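Local structure of chitooligosaccharidolytic beta-N-acetylglucosaminidase (Ostrinia furnacalis, 3OZP) at residues A[235-240]-A[326-331]; A[423-428]-A[444-449]; A[199-204]-A[501-506]. The protein hydrolyses chitooligosaccharides, removing one beta-linked N-acetylglucosamine unit at a time from the non-reducing end and preferring shorter substrates. All coordinates share one frame; numbering follows the deposited sequence.

Contact 1 (A[235-240]-A[326-331])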
loop_
_atom_site.group_PDB
_atom_site.type_symbol
_atom_site.label_atom_id
_atom_site.label_comp_id
_atom_site.label_asym_id
_atom_site.label_seq_id
_atom_site.Cartn_x
_atom_site.Cartn_y
_atom_site.Cartn_z
ATOM N N THR A 235 -11.678 -9.610 -26.892
ATOM C CA THR A 235 -12.840 -9.923 -27.733
ATOM C C THR A 235 -12.350 -10.656 -28.960
ATOM O O THR A 235 -11.702 -10.054 -29.810
ATOM C CB THR A 235 -13.486 -8.643 -28.322
ATOM O OG1 THR A 235 -13.281 -7.520 -27.461
ATOM C CG2 THR A 235 -14.960 -8.840 -28.614
ATOM N N THR A 236 -12.673 -11.940 -29.069
ATOM C CA THR A 236 -12.319 -12.720 -30.256
ATOM C C THR A 236 -13.035 -12.186 -31.503
ATOM O O THR A 236 -12.449 -12.138 -32.591
ATOM C CB THR A 236 -12.611 -14.226 -30.051
ATOM O OG1 THR A 236 -11.937 -14.679 -28.873
ATOM C CG2 THR A 236 -12.133 -15.060 -31.244
ATOM N N LYS A 237 -14.285 -11.755 -31.333
ATOM C CA LYS A 237 -15.098 -11.280 -32.458
ATOM C C LYS A 237 -14.749 -9.876 -32.943
ATOM O O LYS A 237 -14.929 -9.562 -34.123
ATOM C CB LYS A 237 -16.592 -11.384 -32.131
ATOM C CG LYS A 237 -17.067 -12.816 -32.029
ATOM C CD LYS A 237 -18.531 -12.916 -31.644
ATOM C CE LYS A 237 -18.961 -14.375 -31.678
ATOM N NZ LYS A 237 -20.400 -14.540 -31.359
ATOM N N ARG A 238 -14.259 -9.028 -32.044
ATOM C CA ARG A 238 -13.837 -7.675 -32.418
ATOM C C ARG A 238 -12.418 -7.395 -31.903
ATOM O O ARG A 238 -12.218 -6.535 -31.035
ATOM C CB ARG A 238 -14.839 -6.626 -31.915
ATOM C CG ARG A 238 -16.285 -6.821 -32.394
ATOM C CD ARG A 238 -16.477 -6.438 -33.863
ATOM N NE ARG A 238 -17.843 -6.707 -34.311
ATOM C CZ ARG A 238 -18.358 -6.312 -35.475
ATOM N NH1 ARG A 238 -17.628 -5.624 -36.343
ATOM N NH2 ARG A 238 -19.615 -6.613 -35.777
ATOM N N PRO A 239 -11.422 -8.120 -32.454
ATOM C CA PRO A 239 -10.052 -8.119 -31.924
ATOM C C PRO A 239 -9.330 -6.772 -31.940
ATOM O O PRO A 239 -8.430 -6.562 -31.125
ATOM C CB PRO A 239 -9.328 -9.136 -32.813
ATOM C CG PRO A 239 -10.116 -9.165 -34.083
ATOM C CD PRO A 239 -11.540 -8.959 -33.664
ATOM N N ASN A 240 -9.713 -5.865 -32.839
ATOM C CA ASN A 240 -9.104 -4.529 -32.877
ATOM C C ASN A 240 -9.339 -3.700 -31.607
ATOM O O ASN A 240 -8.528 -2.835 -31.269
ATOM C CB ASN A 240 -9.565 -3.742 -34.111
ATOM C CG ASN A 240 -8.765 -4.079 -35.367
ATOM O OD1 ASN A 240 -9.063 -3.568 -36.450
ATOM N ND2 ASN A 240 -7.750 -4.932 -35.233
ATOM N N ILE A 326 -19.287 -8.032 -28.304
ATOM C CA ILE A 326 -18.595 -7.866 -27.020
ATOM C C ILE A 326 -19.338 -8.629 -25.919
ATOM O O ILE A 326 -18.735 -9.441 -25.209
ATOM C CB ILE A 326 -18.427 -6.374 -26.629
ATOM C CG1 ILE A 326 -17.481 -5.663 -27.609
ATOM C CG2 ILE A 326 -17.903 -6.234 -25.183
ATOM C CD1 ILE A 326 -17.621 -4.145 -27.612
ATOM N N TYR A 327 -20.648 -8.384 -25.807
ATOM C CA TYR A 327 -21.469 -9.026 -24.778
ATOM C C TYR A 327 -21.439 -10.542 -24.933
ATOM O O TYR A 327 -21.364 -11.273 -23.949
ATOM C CB TYR A 327 -22.926 -8.536 -24.819
ATOM C CG TYR A 327 -23.160 -7.045 -24.637
ATOM C CD1 TYR A 327 -22.260 -6.238 -23.935
ATOM C CD2 TYR A 327 -24.322 -6.451 -25.136
ATOM C CE1 TYR A 327 -22.499 -4.874 -23.765
ATOM C CE2 TYR A 327 -24.572 -5.096 -24.973
ATOM C CZ TYR A 327 -23.662 -4.310 -24.288
ATOM O OH TYR A 327 -23.915 -2.963 -24.136
ATOM N N SER A 328 -21.486 -11.005 -26.181
ATOM C CA SER A 328 -21.459 -12.432 -26.489
ATOM C C SER A 328 -20.133 -13.087 -26.090
ATOM O O SER A 328 -20.122 -14.178 -25.516
ATOM C CB SER A 328 -21.756 -12.655 -27.973
ATOM O OG SER A 328 -21.872 -14.035 -28.260
ATOM N N ASP A 329 -19.025 -12.409 -26.385
ATOM C CA ASP A 329 -17.704 -12.865 -25.957
ATOM C C ASP A 329 -17.581 -12.858 -24.425
ATOM O O ASP A 329 -17.017 -13.783 -23.843
ATOM C CB ASP A 329 -16.590 -12.034 -26.615
ATOM C CG ASP A 329 -16.334 -12.441 -28.073
ATOM O OD1 ASP A 329 -15.756 -11.634 -28.836
ATOM O OD2 ASP A 329 -16.716 -13.566 -28.462
ATOM N N MET A 330 -18.137 -11.834 -23.782
ATOM C CA MET A 330 -18.162 -11.775 -22.318
ATOM C C MET A 330 -18.970 -12.924 -21.733
ATOM O O MET A 330 -18.514 -13.593 -20.808
ATOM C CB MET A 330 -18.719 -10.442 -21.821
ATOM C CG MET A 330 -17.728 -9.315 -21.873
ATOM S SD MET A 330 -18.393 -7.838 -21.122
ATOM C CE MET A 330 -16.974 -6.750 -21.195
ATOM N N ALA A 331 -20.153 -13.164 -22.295
ATOM C CA ALA A 331 -21.041 -14.232 -21.825
ATOM C C ALA A 331 -20.386 -15.608 -21.924
ATOM O O ALA A 331 -20.618 -16.472 -21.077
ATOM C CB ALA A 331 -22.364 -14.208 -22.587
HETATM O O HOH W 1 -19.176 -15.129 -28.444
#
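The carboxylate of Asp329 is the flat group that carries this contact, and it divides its two oxygens: OD1 receives the backbone N of Lys237 and OD2 a water. The setting is the outer layer of the (beta/alpha)8 barrel, where the loop following strand 220-224 lies against helix 317-333. OD1 takes the N-H at 2.9 Å from Lys237 N, almost straight at 168°, using the syn lone pair on the side of OD2. An aspartate suits this place because its short, acidic side chain can reach from a helix and accept from a loop amide. With CG anti to its own carbonyl carbon (chi1 -78°), the carboxylate leans out of the helix to that amide. Thr235 crosses it at about a right angle, and its methyl CG2 rests 4.2 Å from Ile326 CG1, so the threonine offers an apolar branch to a partly apolar surface. Phe233 also packs on Asp329. The guanidinium of Arg238 reaches one residue beyond the segment, to a salt bridge with Asp325 and a cation-pi contact with Tyr322 of the same helix. Lys237, extended beyond CG, runs past the carboxylate with its methylenes, CG lying 3.7 Å from Asp329 OD2. Its ammonium does not pair directly with the acid: NZ is 4.8 Å from Asp329 OD2. A single water spans the difference, giving a proton to Asp329 OD2 at 2.9 Å, lying 2.9 Å from Ser328 OG, and accepting a weak bond from Lys237 NZ.

Contact 2 (A[423-428]-A[444-449]). With OAN (O-(2-acetamido-2-deoxy D-glucopyranosylidene) amino-N-phenylcarbamate), chain B.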
loop_
_atom_site.group_PDB
_atom_site.type_symbol
_atom_site.label_atom_id
_atom_site.label_comp_id
_atom_site.label_asym_id
_atom_site.label_seq_id
_atom_site.Cartn_x
_atom_site.Cartn_y
_atom_site.Cartn_z
ATOM N N ILE A 423 -30.165 -0.988 -9.407
ATOM C CA ILE A 423 -29.422 0.270 -9.403
ATOM C C ILE A 423 -28.272 0.220 -8.394
ATOM O O ILE A 423 -28.488 -0.072 -7.208
ATOM C CB ILE A 423 -30.343 1.497 -9.125
ATOM C CG1 ILE A 423 -31.625 1.448 -9.978
ATOM C CG2 ILE A 423 -29.580 2.815 -9.328
ATOM C CD1 ILE A 423 -31.419 1.518 -11.495
ATOM N N GLN A 424 -27.054 0.479 -8.870
ATOM C CA GLN A 424 -25.899 0.578 -7.979
ATOM C C GLN A 424 -25.721 2.023 -7.544
ATOM O O GLN A 424 -25.417 2.897 -8.356
ATOM C CB GLN A 424 -24.612 0.031 -8.618
ATOM C CG GLN A 424 -23.454 -0.064 -7.608
ATOM C CD GLN A 424 -22.283 -0.927 -8.071
ATOM O OE1 GLN A 424 -22.242 -1.404 -9.207
ATOM N NE2 GLN A 424 -21.316 -1.121 -7.177
ATOM N N VAL A 425 -25.912 2.257 -6.251
ATOM C CA VAL A 425 -25.921 3.596 -5.690
ATOM C C VAL A 425 -24.515 4.007 -5.268
ATOM O O VAL A 425 -23.888 3.333 -4.458
ATOM C CB VAL A 425 -26.881 3.667 -4.475
ATOM C CG1 VAL A 425 -26.869 5.048 -3.852
ATOM C CG2 VAL A 425 -28.298 3.268 -4.893
ATOM N N TRP A 426 -24.026 5.114 -5.819
ATOM C CA TRP A 426 -22.739 5.659 -5.397
ATOM C C TRP A 426 -22.839 7.115 -4.935
ATOM O O TRP A 426 -21.823 7.787 -4.756
ATOM C CB TRP A 426 -21.674 5.480 -6.488
ATOM C CG TRP A 426 -21.925 6.280 -7.728
ATOM C CD1 TRP A 426 -22.821 5.998 -8.715
ATOM C CD2 TRP A 426 -21.269 7.490 -8.115
ATOM N NE1 TRP A 426 -22.769 6.959 -9.694
ATOM C CE2 TRP A 426 -21.825 7.890 -9.352
ATOM C CE3 TRP A 426 -20.263 8.280 -7.537
ATOM C CZ2 TRP A 426 -21.410 9.043 -10.024
ATOM C CZ3 TRP A 426 -19.853 9.428 -8.204
ATOM C CH2 TRP A 426 -20.427 9.796 -9.438
ATOM N N THR A 427 -24.069 7.593 -4.737
ATOM C CA THR A 427 -24.321 8.877 -4.080
ATOM C C THR A 427 -23.930 8.735 -2.608
ATOM O O THR A 427 -23.563 7.648 -2.179
ATOM C CB THR A 427 -25.821 9.257 -4.147
ATOM O OG1 THR A 427 -26.586 8.323 -3.379
ATOM C CG2 THR A 427 -26.336 9.265 -5.576
ATOM N N THR A 428 -24.010 9.816 -1.830
ATOM C CA THR A 428 -23.860 9.704 -0.373
ATOM C C THR A 428 -24.988 8.827 0.177
ATOM O O THR A 428 -26.018 8.657 -0.480
ATOM C CB THR A 428 -23.895 11.074 0.341
ATOM O OG1 THR A 428 -25.194 11.662 0.191
ATOM C CG2 THR A 428 -22.842 12.013 -0.227
ATOM N N LEU A 444 -31.376 -2.193 -4.900
ATOM C CA LEU A 444 -30.141 -1.416 -4.853
ATOM C C LEU A 444 -28.920 -2.229 -4.440
ATOM O O LEU A 444 -29.023 -3.187 -3.670
ATOM C CB LEU A 444 -30.289 -0.223 -3.902
ATOM C CG LEU A 444 -31.494 0.722 -3.959
ATOM C CD1 LEU A 444 -31.339 1.777 -2.879
ATOM C CD2 LEU A 444 -31.645 1.382 -5.329
ATOM N N ILE A 445 -27.769 -1.840 -4.983
ATOM C CA ILE A 445 -26.472 -2.264 -4.466
ATOM C C ILE A 445 -25.821 -1.005 -3.909
ATOM O O ILE A 445 -25.673 -0.011 -4.620
ATOM C CB ILE A 445 -25.585 -2.913 -5.557
ATOM C CG1 ILE A 445 -26.189 -4.248 -6.006
ATOM C CG2 ILE A 445 -24.145 -3.102 -5.048
ATOM C CD1 ILE A 445 -25.694 -4.737 -7.365
ATOM N N MET A 446 -25.455 -1.047 -2.631
ATOM C CA MET A 446 -24.933 0.124 -1.948
ATOM C C MET A 446 -23.419 0.268 -2.101
ATOM O O MET A 446 -22.652 -0.594 -1.677
ATOM C CB MET A 446 -25.329 0.094 -0.470
ATOM C CG MET A 446 -25.354 1.467 0.208
ATOM S SD MET A 446 -26.338 2.746 -0.619
ATOM C CE MET A 446 -27.874 1.870 -0.908
ATOM N N SER A 447 -23.010 1.370 -2.717
ATOM C CA SER A 447 -21.604 1.711 -2.859
ATOM C C SER A 447 -21.451 3.203 -2.610
ATOM O O SER A 447 -20.753 3.887 -3.360
ATOM C CB SER A 447 -21.112 1.367 -4.266
ATOM O OG SER A 447 -21.155 -0.025 -4.494
ATOM N N ASN A 448 -22.121 3.708 -1.571
ATOM C CA ASN A 448 -22.118 5.148 -1.309
ATOM C C ASN A 448 -20.699 5.675 -1.111
ATOM O O ASN A 448 -19.946 5.153 -0.288
ATOM C CB ASN A 448 -23.071 5.554 -0.160
ATOM C CG ASN A 448 -22.875 4.743 1.107
ATOM O OD1 ASN A 448 -23.036 3.521 1.115
ATOM N ND2 ASN A 448 -22.568 5.432 2.202
ATOM N N TYR A 449 -20.339 6.690 -1.893
ATOM C CA TYR A 449 -18.943 7.110 -2.017
ATOM C C TYR A 449 -18.333 7.648 -0.726
ATOM O O TYR A 449 -17.110 7.643 -0.567
ATOM C CB TYR A 449 -18.757 8.099 -3.178
ATOM C CG TYR A 449 -19.162 9.530 -2.892
ATOM C CD1 TYR A 449 -20.384 10.028 -3.336
ATOM C CD2 TYR A 449 -18.310 10.394 -2.204
ATOM C CE1 TYR A 449 -20.757 11.343 -3.089
ATOM C CE2 TYR A 449 -18.674 11.708 -1.948
ATOM C CZ TYR A 449 -19.898 12.174 -2.394
ATOM O OH TYR A 449 -20.261 13.475 -2.142
HETATM C CAH OAN B . -19.753 5.600 -10.907
HETATM C CAG OAN B . -18.404 6.293 -10.718
HETATM O OAN OAN B . -17.853 6.288 -9.619
HETATM N NAI OAN B . -17.914 6.899 -11.823
HETATM C CAB OAN B . -16.609 7.599 -11.878
HETATM C CAC OAN B . -15.512 6.512 -11.995
HETATM O OAJ OAN B . -15.279 6.213 -13.373
HETATM C CAD OAN B . -14.233 6.971 -11.335
HETATM O OAK OAN B . -13.226 5.964 -11.482
HETATM C CAE OAN B . -14.567 7.197 -9.877
HETATM C CAF OAN B . -13.317 7.578 -9.090
HETATM O OAM OAN B . -13.649 7.769 -7.713
HETATM O OAL OAN B . -15.527 8.278 -9.775
HETATM C CAA OAN B . -16.450 8.495 -10.779
HETATM N NAY OAN B . -17.237 9.570 -10.748
HETATM O OAQ OAN B . -17.084 10.463 -9.574
HETATM C CAP OAN B . -16.905 11.793 -9.835
HETATM O OAR OAN B . -17.649 12.389 -10.617
HETATM N NAO OAN B . -15.919 12.425 -9.172
HETATM C CAS OAN B . -15.650 13.728 -9.311
HETATM C CAT OAN B . -16.411 14.683 -8.631
HETATM C CAU OAN B . -16.102 16.040 -8.757
HETATM C CAV OAN B . -15.024 16.440 -9.551
HETATM C CAW OAN B . -14.253 15.488 -10.220
HETATM C CAX OAN B . -14.562 14.132 -10.092
#
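Val425 and Met446 lie side by side and point the same way from neighbouring parallel strands, the valine CB 4.0 Å from Met446 SD. The methionine chain, bent at chi2 and chi3, folds its sulfur back onto the valine. On the same face Leu444 crosses Val425 at a slant, CD2 meeting Val425 CG2 at 3.9 Å; Ile434 packs on both, so Val425 and Leu444, both branched, fill the layer against helix 432-439. The other face bears Gln424 and Ile445. Gln424, its chain extended, sends NE2 to Ser447 OG (2.9 Å, 168°), the hydroxyl lying within 2° of the amide plane. NE2 also binds Glu498, OE1 takes His341 NE2, and Ser447 OG binds the Glu498 carbonyl, so a buried amide is gripped at both ends. Beyond the strands Tyr449 turns its ring edge to the backbone, CD1 3.0 Å from Trp426 O and in the ring plane, while the methyl CG2 of Thr428 runs alongside the phenol. Trp426 instead gives a face to the bound inhibitor, whose acetamido methyl CAH sits 3.4 Å above the indole plane, displaced toward the rim; NE1 is tied to Thr403 O, which fixes the ring's rotation. Hydrogen bonds from Ile445 N to Ile423 O, Val425 N to Ile445 O and Ser447 N to Val425 O hold the register of this right-handed beta-alpha-beta unit of the TIM barrel, whose C-terminal end here supplies an indole wall of the GH20 acetamido pocket.

Contact 3 (A[199-204]-A[501-506]). With OAN (O-(2-acetamido-2-deoxy D-glucopyranosylidene) amino-N-phenylcarbamate), chain B.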
loop_
_atom_site.group_PDB
_atom_site.type_symbol
_atom_site.label_atom_id
_atom_site.label_comp_id
_atom_site.label_asym_id
_atom_site.label_seq_id
_atom_site.Cartn_x
_atom_site.Cartn_y
_atom_site.Cartn_z
ATOM N N ASN A 199 -5.936 1.146 -14.708
ATOM C CA ASN A 199 -4.614 0.529 -14.614
ATOM C C ASN A 199 -4.791 -0.978 -14.695
ATOM O O ASN A 199 -5.853 -1.498 -14.338
ATOM C CB ASN A 199 -3.900 0.922 -13.313
ATOM C CG ASN A 199 -3.154 2.249 -13.421
ATOM O OD1 ASN A 199 -2.340 2.450 -14.321
ATOM N ND2 ASN A 199 -3.426 3.155 -12.497
ATOM N N TYR A 200 -3.765 -1.679 -15.169
ATOM C CA TYR A 200 -3.834 -3.133 -15.303
ATOM C C TYR A 200 -3.532 -3.853 -13.989
ATOM O O TYR A 200 -2.722 -3.394 -13.188
ATOM C CB TYR A 200 -2.888 -3.600 -16.411
ATOM C CG TYR A 200 -2.982 -5.064 -16.747
ATOM C CD1 TYR A 200 -2.034 -5.965 -16.267
ATOM C CD2 TYR A 200 -4.015 -5.553 -17.545
ATOM C CE1 TYR A 200 -2.106 -7.310 -16.572
ATOM C CE2 TYR A 200 -4.093 -6.909 -17.860
ATOM C CZ TYR A 200 -3.132 -7.775 -17.368
ATOM O OH TYR A 200 -3.192 -9.112 -17.665
ATOM N N TYR A 201 -4.221 -4.970 -13.770
ATOM C CA TYR A 201 -4.013 -5.827 -12.604
ATOM C C TYR A 201 -3.647 -7.201 -13.117
ATOM O O TYR A 201 -4.352 -7.759 -13.955
ATOM C CB TYR A 201 -5.290 -5.926 -11.750
ATOM C CG TYR A 201 -5.609 -4.675 -10.956
ATOM C CD1 TYR A 201 -5.458 -4.648 -9.567
ATOM C CD2 TYR A 201 -6.050 -3.516 -11.594
ATOM C CE1 TYR A 201 -5.747 -3.492 -8.835
ATOM C CE2 TYR A 201 -6.333 -2.362 -10.877
ATOM C CZ TYR A 201 -6.186 -2.356 -9.502
ATOM O OH TYR A 201 -6.479 -1.216 -8.798
ATOM N N SER A 202 -2.538 -7.745 -12.629
ATOM C CA SER A 202 -2.119 -9.086 -13.031
ATOM C C SER A 202 -3.204 -10.075 -12.614
ATOM O O SER A 202 -3.874 -9.874 -11.594
ATOM C CB SER A 202 -0.798 -9.453 -12.363
ATOM O OG SER A 202 -0.993 -9.703 -10.982
ATOM N N ILE A 203 -3.395 -11.133 -13.395
ATOM C CA ILE A 203 -4.419 -12.102 -13.025
ATOM C C ILE A 203 -4.054 -12.812 -11.708
ATOM O O ILE A 203 -4.946 -13.189 -10.944
ATOM C CB ILE A 203 -4.853 -13.057 -14.193
ATOM C CG1 ILE A 203 -4.120 -14.387 -14.165
ATOM C CG2 ILE A 203 -4.766 -12.395 -15.565
ATOM C CD1 ILE A 203 -5.017 -15.503 -13.743
ATOM N N GLU A 204 -2.753 -12.943 -11.429
ATOM C CA GLU A 204 -2.279 -13.403 -10.114
ATOM C C GLU A 204 -2.877 -12.554 -8.983
ATOM O O GLU A 204 -3.374 -13.096 -7.992
ATOM C CB GLU A 204 -0.744 -13.384 -10.035
ATOM C CG GLU A 204 -0.169 -14.181 -8.853
ATOM C CD GLU A 204 1.253 -13.780 -8.464
ATOM O OE1 GLU A 204 1.647 -14.058 -7.308
ATOM O OE2 GLU A 204 1.982 -13.191 -9.297
ATOM N N LEU A 501 -13.078 -0.151 -5.793
ATOM C CA LEU A 501 -11.692 0.229 -6.038
ATOM C C LEU A 501 -11.511 0.690 -7.482
ATOM O O LEU A 501 -11.194 -0.098 -8.382
ATOM C CB LEU A 501 -10.704 -0.890 -5.673
ATOM C CG LEU A 501 -9.205 -0.605 -5.878
ATOM C CD1 LEU A 501 -8.753 0.721 -5.231
ATOM C CD2 LEU A 501 -8.373 -1.777 -5.360
ATOM N N TRP A 502 -11.735 1.981 -7.683
ATOM C CA TRP A 502 -11.389 2.647 -8.924
ATOM C C TRP A 502 -9.870 2.757 -8.976
ATOM O O TRP A 502 -9.210 2.827 -7.934
ATOM C CB TRP A 502 -12.058 4.014 -8.985
ATOM C CG TRP A 502 -13.544 3.888 -8.919
ATOM C CD1 TRP A 502 -14.340 4.180 -7.856
ATOM C CD2 TRP A 502 -14.410 3.388 -9.947
ATOM N NE1 TRP A 502 -15.654 3.915 -8.161
ATOM C CE2 TRP A 502 -15.727 3.424 -9.437
ATOM C CE3 TRP A 502 -14.200 2.919 -11.253
ATOM C CZ2 TRP A 502 -16.836 3.020 -10.188
ATOM C CZ3 TRP A 502 -15.299 2.511 -12.001
ATOM C CH2 TRP A 502 -16.606 2.573 -11.466
ATOM N N SER A 503 -9.317 2.748 -10.183
ATOM C CA SER A 503 -7.898 2.457 -10.326
ATOM C C SER A 503 -7.083 3.532 -11.027
ATOM O O SER A 503 -6.022 3.243 -11.584
ATOM C CB SER A 503 -7.718 1.096 -10.996
ATOM O OG SER A 503 -8.305 0.077 -10.196
ATOM N N GLU A 504 -7.564 4.773 -10.989
ATOM C CA GLU A 504 -6.757 5.896 -11.463
ATOM C C GLU A 504 -5.430 5.935 -10.711
ATOM O O GLU A 504 -4.410 6.361 -11.257
ATOM C CB GLU A 504 -7.495 7.228 -11.308
ATOM C CG GLU A 504 -8.688 7.403 -12.254
ATOM C CD GLU A 504 -10.005 6.887 -11.675
ATOM O OE1 GLU A 504 -9.993 6.197 -10.631
ATOM O OE2 GLU A 504 -11.061 7.174 -12.277
ATOM N N GLN A 505 -5.452 5.472 -9.461
ATOM C CA GLN A 505 -4.278 5.486 -8.590
ATOM C C GLN A 505 -4.091 4.153 -7.863
ATOM O O GLN A 505 -3.649 4.113 -6.709
ATOM C CB GLN A 505 -4.394 6.625 -7.577
ATOM C CG GLN A 505 -4.450 8.010 -8.202
ATOM C CD GLN A 505 -4.621 9.083 -7.171
ATOM O OE1 GLN A 505 -3.653 9.710 -6.750
ATOM N NE2 GLN A 505 -5.852 9.295 -6.739
ATOM N N SER A 506 -4.425 3.065 -8.548
ATOM C CA SER A 506 -4.247 1.723 -8.012
ATOM C C SER A 506 -3.982 0.717 -9.126
ATOM O O SER A 506 -4.570 0.803 -10.201
ATOM C CB SER A 506 -5.482 1.299 -7.207
ATOM O OG SER A 506 -5.305 0.012 -6.630
HETATM C CAH OAN B . -19.753 5.600 -10.907
HETATM C CAG OAN B . -18.404 6.293 -10.718
HETATM O OAN OAN B . -17.853 6.288 -9.619
HETATM N NAI OAN B . -17.914 6.899 -11.823
HETATM C CAB OAN B . -16.609 7.599 -11.878
HETATM C CAC OAN B . -15.512 6.512 -11.995
HETATM O OAJ OAN B . -15.279 6.213 -13.373
HETATM C CAD OAN B . -14.233 6.971 -11.335
HETATM O OAK OAN B . -13.226 5.964 -11.482
HETATM C CAE OAN B . -14.567 7.197 -9.877
HETATM C CAF OAN B . -13.317 7.578 -9.090
HETATM O OAM OAN B . -13.649 7.769 -7.713
HETATM O OAL OAN B . -15.527 8.278 -9.775
HETATM C CAA OAN B . -16.450 8.495 -10.779
HETATM N NAY OAN B . -17.237 9.570 -10.748
HETATM O OAQ OAN B . -17.084 10.463 -9.574
HETATM C CAP OAN B . -16.905 11.793 -9.835
HETATM O OAR OAN B . -17.649 12.389 -10.617
HETATM N NAO OAN B . -15.919 12.425 -9.172
HETATM C CAS OAN B . -15.650 13.728 -9.311
HETATM C CAT OAN B . -16.411 14.683 -8.631
HETATM C CAU OAN B . -16.102 16.040 -8.757
HETATM C CAV OAN B . -15.024 16.440 -9.551
HETATM C CAW OAN B . -14.253 15.488 -10.220
HETATM C CAX OAN B . -14.562 14.132 -10.092
#
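Just behind the sugar-binding pocket, where the ring of barrel strands closes from 494-501 back to 189-195, Tyr201 plugs its phenol between two serines of the loop that bears the ligand-binding residues. Its OH lies 2.6 Å from Ser503 OG and 2.8 Å from Ser506 OG. A hydroxyl that can both give and accept suits such a cluster, and each serine has a further partner: Ser503 OG the carbonyl of Asp195, Ser506 OG the hydroxyl of Thr510. The CB of Ser503 meets the tyrosine ring at its edge, in the plane. Leu501 CD2 packs 4.0 Å from Tyr201 OH, an ordinary van der Waals contact.

Asn199 secures the backbone of the turn. Its ND2 donates to Ser503 O at 2.8 Å, nearly in line with the carbonyl but bent at the hydrogen (134°) and with the acceptor 31° out of the amide plane. CG stands anti to the asparagine's carbonyl carbon (chi1 -85°), which swings the amide over the loop, while OD1 accepts from the backbone N of Glu561 of the second subunit. One amide thus ties this loop to the dimer partner.

What is held is a binding surface. Trp502 turns away from the 199-204 segment and lays one face beneath the sugar, with CAC 3.7 Å above the ring centre. Glu504, its chain bent at chi2, accepts the ligand hydroxyl OAK at 2.6 Å from OE2. An aromatic platform beside an acid that reads a terminal sugar hydroxyl is typical of the non-reducing-end sugar subsite in GH20 enzymes.

All three contacts belong to the (beta/alpha)8 catalytic barrel. Contact 3 joins the segment just after the first strand to the loop after the eighth, and so encloses the other two along the chain; contact 1 then closes before contact 2 opens. Contacts 2 and 3 share the bound inhibitor, with centres 21 Å apart and nearest atoms about 6 Å apart, and supply different walls of one sugar pocket. Contact 1 sits toward the outside, its centre 29 Å from that of contact 2 and 22 Å from that of contact 3, joining a loop to a peripheral helix. Ligand binding thus gathers at the C-terminal strand ends, while contact 1 is outer-layer packing.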